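Local coordinates for CRISPR-associated endoribonuclease Cas2 (Streptococcus pyogenes serotype M1, PDB 4QR2), which probably acts as a metal-dependent nuclease of CRISPR adaptive immunity, working as a homodimer that joins a Cas1 homodimer in a heterotetramer, at residues 18-23 and 31-36. Numbering follows the deposited sequence.
Sequences KRLRHV and GQRVQN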
loop_
_atom_site.group_PDB
_atom_site.type_symbol
_atom_site.label_atom_id
_atom_site.label_comp_id
_atom_site.label_asym_id
_atom_site.label_seq_id
_atom_site.Cartn_x
_atom_site.Cartn_y
_atom_site.Cartn_z
ATOM N N LYS A 18 16.025 3.937 7.149
ATOM C CA LYS A 18 16.382 5.338 6.933
ATOM C C LYS A 18 15.726 5.926 5.713
ATOM O O LYS A 18 15.181 7.012 5.721
ATOM C CB LYS A 18 17.939 5.493 6.831
ATOM C CG LYS A 18 18.365 6.926 6.658
ATOM C CD LYS A 18 19.861 7.077 6.950
ATOM C CE LYS A 18 20.303 8.516 6.979
ATOM N NZ LYS A 18 21.777 8.659 6.725
ATOM N N ARG A 19 15.758 5.178 4.632
ATOM C CA ARG A 19 15.031 5.593 3.449
ATOM C C ARG A 19 13.569 5.761 3.724
ATOM O O ARG A 19 12.993 6.759 3.307
ATOM C CB ARG A 19 15.239 4.609 2.309
ATOM C CG ARG A 19 16.694 4.607 1.812
ATOM C CD ARG A 19 16.907 3.913 0.430
ATOM N NE ARG A 19 16.547 2.523 0.325
ATOM C CZ ARG A 19 17.287 1.503 0.760
ATOM N NH1 ARG A 19 16.850 0.277 0.599
ATOM N NH2 ARG A 19 18.442 1.694 1.411
ATOM N N LEU A 20 12.956 4.856 4.471
ATOM C CA LEU A 20 11.531 4.984 4.796
ATOM C C LEU A 20 11.303 6.232 5.623
ATOM O O LEU A 20 10.317 6.956 5.415
ATOM C CB LEU A 20 10.984 3.741 5.520
ATOM C CG LEU A 20 9.550 3.821 6.049
ATOM C CD1 LEU A 20 8.589 4.041 4.897
ATOM C CD2 LEU A 20 9.159 2.571 6.842
ATOM N N ARG A 21 12.198 6.564 6.550
ATOM C CA ARG A 21 12.007 7.818 7.326
ATOM C C ARG A 21 12.021 9.025 6.407
ATOM O O ARG A 21 11.241 9.955 6.570
ATOM C CB ARG A 21 13.130 7.982 8.352
ATOM C CG ARG A 21 13.058 7.030 9.566
ATOM C CD ARG A 21 13.948 7.538 10.766
ATOM N NE ARG A 21 15.374 7.502 10.448
ATOM C CZ ARG A 21 16.181 6.416 10.445
ATOM N NH1 ARG A 21 17.426 6.574 10.095
ATOM N NH2 ARG A 21 15.775 5.231 10.739
ATOM N N HIS A 22 12.898 9.006 5.394
ATOM C CA HIS A 22 12.998 10.154 4.477
ATOM C C HIS A 22 11.827 10.217 3.526
ATOM O O HIS A 22 11.345 11.354 3.236
ATOM C CB HIS A 22 14.281 10.041 3.661
ATOM C CG HIS A 22 15.532 10.254 4.445
ATOM N ND1 HIS A 22 16.774 9.929 3.941
ATOM C CD2 HIS A 22 15.734 10.610 5.735
ATOM C CE1 HIS A 22 17.695 10.165 4.861
ATOM N NE2 HIS A 22 17.093 10.595 5.960
ATOM N N VAL A 23 11.395 9.042 3.014
ATOM C CA VAL A 23 10.119 8.948 2.248
ATOM C C VAL A 23 8.941 9.516 3.017
ATOM O O VAL A 23 8.168 10.379 2.534
ATOM C CB VAL A 23 9.866 7.535 1.714
ATOM C CG1 VAL A 23 8.478 7.406 1.137
ATOM C CG2 VAL A 23 10.899 7.232 0.595
ATOM N N GLY A 31 0.279 15.057 2.660
ATOM C CA GLY A 31 -0.742 14.075 3.022
ATOM C C GLY A 31 -0.532 13.403 4.344
ATOM O O GLY A 31 0.259 13.864 5.164
ATOM N N GLN A 32 -1.235 12.295 4.541
ATOM C CA GLN A 32 -1.292 11.598 5.754
ATOM C C GLN A 32 -0.689 10.189 5.600
ATOM O O GLN A 32 -0.936 9.447 4.633
ATOM C CB GLN A 32 -2.739 11.440 6.159
ATOM C CG GLN A 32 -3.060 11.035 7.551
ATOM C CD GLN A 32 -4.536 11.295 7.846
ATOM O OE1 GLN A 32 -5.388 11.175 6.958
ATOM N NE2 GLN A 32 -4.848 11.658 9.096
ATOM N N ARG A 33 0.163 9.840 6.572
ATOM C CA ARG A 33 0.714 8.499 6.660
ATOM C C ARG A 33 -0.324 7.589 7.333
ATOM O O ARG A 33 -0.677 7.829 8.482
ATOM C CB ARG A 33 1.978 8.545 7.509
ATOM C CG ARG A 33 2.705 7.245 7.586
ATOM C CD ARG A 33 4.031 7.530 8.301
ATOM N NE ARG A 33 4.968 6.427 8.126
ATOM C CZ ARG A 33 6.186 6.394 8.668
ATOM N NH1 ARG A 33 6.595 7.380 9.469
ATOM N NH2 ARG A 33 6.966 5.355 8.479
ATOM N N VAL A 34 -0.913 6.709 6.588
ATOM C CA VAL A 34 -2.026 5.874 7.022
ATOM C C VAL A 34 -1.642 4.476 7.486
ATOM O O VAL A 34 -2.350 3.830 8.371
ATOM C CB VAL A 34 -3.188 5.851 5.989
ATOM C CG1 VAL A 34 -3.784 7.251 5.883
ATOM C CG2 VAL A 34 -2.797 5.219 4.657
ATOM N N GLN A 35 -0.469 4.063 7.019
ATOM C CA GLN A 35 0.258 2.876 7.478
ATOM C C GLN A 35 1.763 3.158 7.413
ATOM O O GLN A 35 2.148 4.217 6.931
ATOM C CB GLN A 35 -0.053 1.665 6.600
ATOM C CG GLN A 35 -1.499 1.147 6.795
ATOM C CD GLN A 35 -1.882 0.112 5.769
ATOM O OE1 GLN A 35 -1.662 0.314 4.602
ATOM N NE2 GLN A 35 -2.416 -0.989 6.196
ATOM N N ASN A 36 2.588 2.227 7.895
ATOM C CA ASN A 36 4.024 2.428 7.959
ATOM C C ASN A 36 4.558 2.968 6.648
ATOM O O ASN A 36 5.416 3.877 6.612
ATOM C CB ASN A 36 4.676 1.097 8.311
ATOM C CG ASN A 36 6.149 1.178 8.588
ATOM O OD1 ASN A 36 6.949 0.334 8.122
ATOM N ND2 ASN A 36 6.507 2.074 9.422
#
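L20 meets N36 and R33 through its isopropyl end, CG and both methyls, and the two methyls meet different parts of N36. CD2 lies against the carboxamide of N36, 3.4 Å from OD1 and 3.7 Å from ND2, while CD1 comes within 3.6 Å of the backbone O of N36. NH2 of R33 lies 3.9 Å from CG of L20, with CD2 as near, and the leucine approaches the guanidinium at a slant. With CG anti to the backbone N (chi1 173°), L20 reaches off helix 14-27 as far as the turn that follows strand 31-35; the closest CA atoms, those of L20 and N36, are still 8.5 Å apart. In the ferredoxin-like fold of Cas2, this joins the first helix to strand 31-35, an edge strand of the antiparallel sheet within this chain, with Y7 of strand 2-8 also touching L20. The extended chain of R33 from CG to NE carries its guanidinium to the turn, where it grips one atom side-on. NE and NH2 both donate to O of N36, at 3.0 and 2.8 Å respectively, and this oxygen lies only 4° out of the guanidinium plane. The bonds differ at the acceptor: NH2 sits in the carbonyl plane on a lone pair, whereas NE stands 43° out of that plane, away from a lone pair. Two donors on one oxygen should restrict rotation of the guanidinium and present its NH2 to the leucine. Next to N36, V34 and Q35 form a classic beta bulge against strand 38-42, and the backbone N of N36 is hydrogen-bonded to D8 of the second subunit, a residue predicted to bind the catalytic magnesium.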